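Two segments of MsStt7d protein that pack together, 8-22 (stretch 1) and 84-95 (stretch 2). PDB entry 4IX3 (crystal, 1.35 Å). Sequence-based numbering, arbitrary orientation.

Stretch 1 (8-22) KTLRRTPGVEPKDIR
Stretch 2, residues 84-95: FMGCIELGAKDG

Glu 89, on the strand 84-90, anchors the contact. Its extended side chain (chi1 t, chi2 t) forms a bidentate salt bridge with Arg 11 (m, t, m): Arg 11 NE donates to Glu 89 OE1 (2.9 Å) and Arg 11 NH2 to Glu 89 OE2 (2.8 Å), both nearly linear. Glu 89 OE1 also accepts from Arg 11 N (2.8 Å) and from a water that donates to Thr 9 O. The backbones meet where Glu 89 N donates to Arg 11 O (2.9 Å; CA to CA, 5.2 Å).

Arg 12, extended (-144/162), points its CA-to-CB bond away, yet chi1 and chi2, both m, fold the chain back so that NE and NH2 donate to Glu 89 O at 2.9 and 3.0 Å. Arg 12 NH2 makes a long salt bridge with Asp 94 OD2 (3.9 Å).

Thr 13 (chi1 m) accepts at OG1 from Cys 87 N (2.9 Å); a CB on Gly 86 would clash with this hydroxyl. Thr 13 opens a type II turn to Val 16, and a second water links Thr 13 N, Val 16 O and Cys 87 O.

From the turn's last residue onward, Ile 88 packs against Val 16 (CG1 to CG1, 3.6 Å), Pro 18 and Ile 21, while Pro 18 CB meets Leu 90 CD1 (3.8 Å).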

# COMPACT_ATOMS: atom_id res chain seq x y z
N LYS B 8 -2.95 -29.41 9.08
CA LYS B 8 -3.11 -28.08 8.48
C LYS B 8 -3.85 -28.26 7.15
O LYS B 8 -3.84 -29.34 6.59
CB LYS B 8 -1.74 -27.48 8.19
CG LYS B 8 -0.70 -27.41 9.31
CD LYS B 8 -1.06 -26.54 10.51
CE LYS B 8 -1.82 -27.28 11.61
NZ LYS B 8 -1.86 -26.39 12.80
N THR B 9 -4.58 -27.27 6.68
CA THR B 9 -5.20 -27.31 5.36
C THR B 9 -4.54 -26.22 4.52
O THR B 9 -4.40 -25.08 4.98
CB THR B 9 -6.72 -27.18 5.41
OG1 THR B 9 -7.08 -25.95 6.06
CG2 THR B 9 -7.35 -28.37 6.17
N LEU B 10 -4.11 -26.60 3.32
CA LEU B 10 -3.45 -25.67 2.41
C LEU B 10 -4.13 -25.66 1.06
O LEU B 10 -4.46 -26.72 0.52
CB LEU B 10 -1.98 -26.05 2.22
CG LEU B 10 -1.19 -25.89 3.53
CD1 LEU B 10 0.22 -26.44 3.38
CD2 LEU B 10 -1.10 -24.46 3.99
N ARG B 11 -4.34 -24.47 0.47
CA ARG B 11 -4.96 -24.38 -0.86
C ARG B 11 -3.89 -24.59 -1.94
O ARG B 11 -2.77 -24.07 -1.87
CB ARG B 11 -5.64 -23.00 -0.96
CG ARG B 11 -6.89 -22.89 -0.11
CD ARG B 11 -7.33 -21.44 0.09
NE ARG B 11 -6.42 -20.71 0.95
CZ ARG B 11 -6.65 -19.47 1.38
NH1 ARG B 11 -7.74 -18.84 0.96
NH2 ARG B 11 -5.81 -18.91 2.27
N ARG B 12 -4.25 -25.34 -2.99
CA ARG B 12 -3.33 -25.66 -4.06
C ARG B 12 -4.08 -25.68 -5.40
O ARG B 12 -5.29 -25.85 -5.41
CB ARG B 12 -2.65 -27.02 -3.82
CG ARG B 12 -1.73 -27.03 -2.59
CD ARG B 12 -0.52 -26.15 -2.80
NE ARG B 12 0.24 -25.94 -1.58
CZ ARG B 12 1.23 -26.74 -1.16
NH1 ARG B 12 1.52 -27.88 -1.81
NH2 ARG B 12 1.87 -26.42 -0.05
N THR B 13 -3.32 -25.60 -6.48
CA THR B 13 -3.86 -25.76 -7.83
C THR B 13 -3.22 -27.03 -8.36
O THR B 13 -2.01 -27.17 -8.32
CB THR B 13 -3.41 -24.56 -8.69
OG1 THR B 13 -4.20 -23.45 -8.26
CG2 THR B 13 -3.68 -24.83 -10.18
N PRO B 14 -4.02 -27.94 -8.95
CA PRO B 14 -3.47 -29.17 -9.52
C PRO B 14 -2.41 -28.88 -10.57
O PRO B 14 -2.60 -28.00 -11.43
CB PRO B 14 -4.70 -29.85 -10.12
CG PRO B 14 -5.81 -29.40 -9.24
CD PRO B 14 -5.50 -27.97 -8.90
N GLY B 15 -1.25 -29.51 -10.44
CA GLY B 15 -0.17 -29.29 -11.41
C GLY B 15 0.78 -28.16 -11.03
O GLY B 15 1.76 -27.95 -11.75
N VAL B 16 0.53 -27.47 -9.90
CA VAL B 16 1.40 -26.38 -9.49
C VAL B 16 1.91 -26.74 -8.09
O VAL B 16 1.18 -26.64 -7.10
CB VAL B 16 0.67 -25.02 -9.48
CG1 VAL B 16 1.61 -23.90 -9.03
CG2 VAL B 16 0.15 -24.75 -10.88
N GLU B 17 3.18 -27.13 -7.99
CA GLU B 17 3.80 -27.48 -6.71
C GLU B 17 4.83 -26.43 -6.32
O GLU B 17 5.59 -25.94 -7.15
CB GLU B 17 4.45 -28.87 -6.82
CG GLU B 17 3.39 -29.96 -6.97
CD GLU B 17 3.93 -31.30 -7.43
OE1 GLU B 17 3.20 -31.97 -8.20
OE2 GLU B 17 5.04 -31.68 -7.01
N PRO B 18 4.89 -26.09 -5.01
CA PRO B 18 5.87 -25.08 -4.60
C PRO B 18 7.31 -25.38 -5.01
O PRO B 18 8.07 -24.45 -5.40
CB PRO B 18 5.70 -24.99 -3.07
CG PRO B 18 4.51 -25.80 -2.68
CD PRO B 18 4.01 -26.54 -3.91
N LYS B 19 7.69 -26.66 -4.99
CA LYS B 19 9.05 -27.04 -5.39
C LYS B 19 9.41 -26.64 -6.83
O LYS B 19 10.57 -26.45 -7.17
CB LYS B 19 9.30 -28.54 -5.16
CG LYS B 19 8.50 -29.44 -6.09
CD LYS B 19 8.60 -30.93 -5.72
CE LYS B 19 9.00 -31.80 -6.90
NZ LYS B 19 8.14 -31.64 -8.12
N ASP B 20 8.39 -26.37 -7.65
CA ASP B 20 8.62 -26.04 -9.05
C ASP B 20 8.67 -24.52 -9.31
O ASP B 20 8.74 -24.06 -10.46
CB ASP B 20 7.59 -26.74 -9.93
CG ASP B 20 7.86 -28.24 -10.06
OD1 ASP B 20 9.05 -28.70 -10.02
OD2 ASP B 20 6.85 -28.94 -10.16
N ILE B 21 8.61 -23.73 -8.24
CA ILE B 21 8.55 -22.27 -8.38
C ILE B 21 9.83 -21.75 -7.74
O ILE B 21 10.10 -21.98 -6.55
CB ILE B 21 7.28 -21.66 -7.73
CG1 ILE B 21 6.04 -22.16 -8.52
CG2 ILE B 21 7.34 -20.13 -7.77
CD1 ILE B 21 4.73 -22.02 -7.78
N ARG B 22 10.50 -20.89 -8.50
CA ARG B 22 11.61 -20.11 -8.01
C ARG B 22 11.18 -18.65 -8.07
O ARG B 22 10.76 -18.16 -9.12
CB ARG B 22 12.88 -20.33 -8.85
CG ARG B 22 14.07 -19.55 -8.34
CD ARG B 22 15.35 -20.02 -9.00
NE ARG B 22 15.34 -19.74 -10.43
CZ ARG B 22 15.69 -18.57 -10.95
NH1 ARG B 22 16.00 -17.56 -10.14
NH2 ARG B 22 15.71 -18.40 -12.27
N PHE B 84 -4.19 -16.37 -15.74
CA PHE B 84 -4.16 -16.76 -14.33
C PHE B 84 -3.81 -18.23 -14.23
O PHE B 84 -4.53 -19.10 -14.76
CB PHE B 84 -5.52 -16.49 -13.70
CG PHE B 84 -5.63 -16.86 -12.24
CD1 PHE B 84 -4.70 -16.36 -11.31
CD2 PHE B 84 -6.66 -17.67 -11.80
CE1 PHE B 84 -4.82 -16.70 -9.95
CE2 PHE B 84 -6.82 -17.93 -10.44
CZ PHE B 84 -5.88 -17.47 -9.53
N MET B 85 -2.79 -18.55 -13.45
CA MET B 85 -2.31 -19.94 -13.34
C MET B 85 -2.66 -20.58 -12.01
O MET B 85 -2.43 -21.78 -11.85
CB MET B 85 -0.79 -19.96 -13.55
CG MET B 85 -0.41 -19.48 -14.95
SD MET B 85 1.38 -19.36 -15.26
CE MET B 85 1.87 -21.08 -15.45
N GLY B 86 -3.38 -19.89 -11.13
CA GLY B 86 -3.87 -20.48 -9.89
C GLY B 86 -3.18 -19.96 -8.65
O GLY B 86 -2.64 -18.85 -8.64
N CYS B 87 -3.29 -20.73 -7.58
CA CYS B 87 -2.75 -20.34 -6.30
C CYS B 87 -1.74 -21.35 -5.80
O CYS B 87 -1.72 -22.48 -6.29
CB CYS B 87 -3.86 -20.12 -5.28
SG CYS B 87 -4.63 -21.64 -4.70
N ILE B 88 -0.97 -20.97 -4.78
CA ILE B 88 -0.10 -21.90 -4.04
C ILE B 88 -0.07 -21.41 -2.61
O ILE B 88 0.38 -20.29 -2.38
CB ILE B 88 1.37 -21.92 -4.59
CG1 ILE B 88 1.40 -21.84 -6.11
CG2 ILE B 88 2.08 -23.18 -4.04
CD1 ILE B 88 1.58 -20.43 -6.67
N GLU B 89 -0.51 -22.20 -1.65
CA GLU B 89 -0.44 -21.81 -0.25
C GLU B 89 0.62 -22.62 0.48
O GLU B 89 0.59 -23.80 0.41
CB GLU B 89 -1.80 -21.95 0.40
CG GLU B 89 -1.86 -21.29 1.77
CD GLU B 89 -3.26 -21.26 2.35
OE1 GLU B 89 -4.08 -22.13 2.04
OE2 GLU B 89 -3.54 -20.34 3.10
N LEU B 90 1.57 -21.96 1.14
CA LEU B 90 2.65 -22.65 1.82
C LEU B 90 2.51 -22.50 3.33
O LEU B 90 2.20 -21.42 3.83
CB LEU B 90 4.01 -22.13 1.36
CG LEU B 90 4.62 -22.83 0.15
CD1 LEU B 90 4.67 -21.89 -1.05
CD2 LEU B 90 6.02 -23.35 0.48
N GLY B 91 2.75 -23.59 4.06
CA GLY B 91 2.64 -23.55 5.53
C GLY B 91 3.92 -23.02 6.14
O GLY B 91 4.82 -22.50 5.47
N ALA B 92 3.98 -23.14 7.46
CA ALA B 92 5.11 -22.58 8.23
C ALA B 92 6.42 -23.38 8.02
O ALA B 92 7.44 -22.84 7.58
CB ALA B 92 4.76 -22.48 9.71
N LYS B 93 6.40 -24.68 8.27
CA LYS B 93 7.67 -25.46 8.19
C LYS B 93 8.14 -25.64 6.74
O LYS B 93 9.34 -25.68 6.48
CB LYS B 93 7.54 -26.82 8.88
CG LYS B 93 7.51 -26.74 10.40
CD LYS B 93 7.74 -28.08 11.11
CE LYS B 93 9.18 -28.51 10.90
NZ LYS B 93 10.05 -27.86 11.93
N ASP B 94 7.19 -25.68 5.81
CA ASP B 94 7.48 -25.81 4.39
C ASP B 94 7.71 -24.45 3.70
O ASP B 94 8.22 -24.40 2.57
CB ASP B 94 6.36 -26.60 3.67
CG ASP B 94 4.96 -26.09 4.01
OD1 ASP B 94 4.64 -26.11 5.23
OD2 ASP B 94 4.15 -25.76 3.08
N GLY B 95 7.34 -23.36 4.38
CA GLY B 95 7.60 -22.01 3.86
C GLY B 95 9.07 -21.68 3.84
O GLY B 95 9.87 -22.13 4.69
O HOH W 1 -5.70 -22.65 4.15
O HOH W 2 -0.67 -24.99 -5.85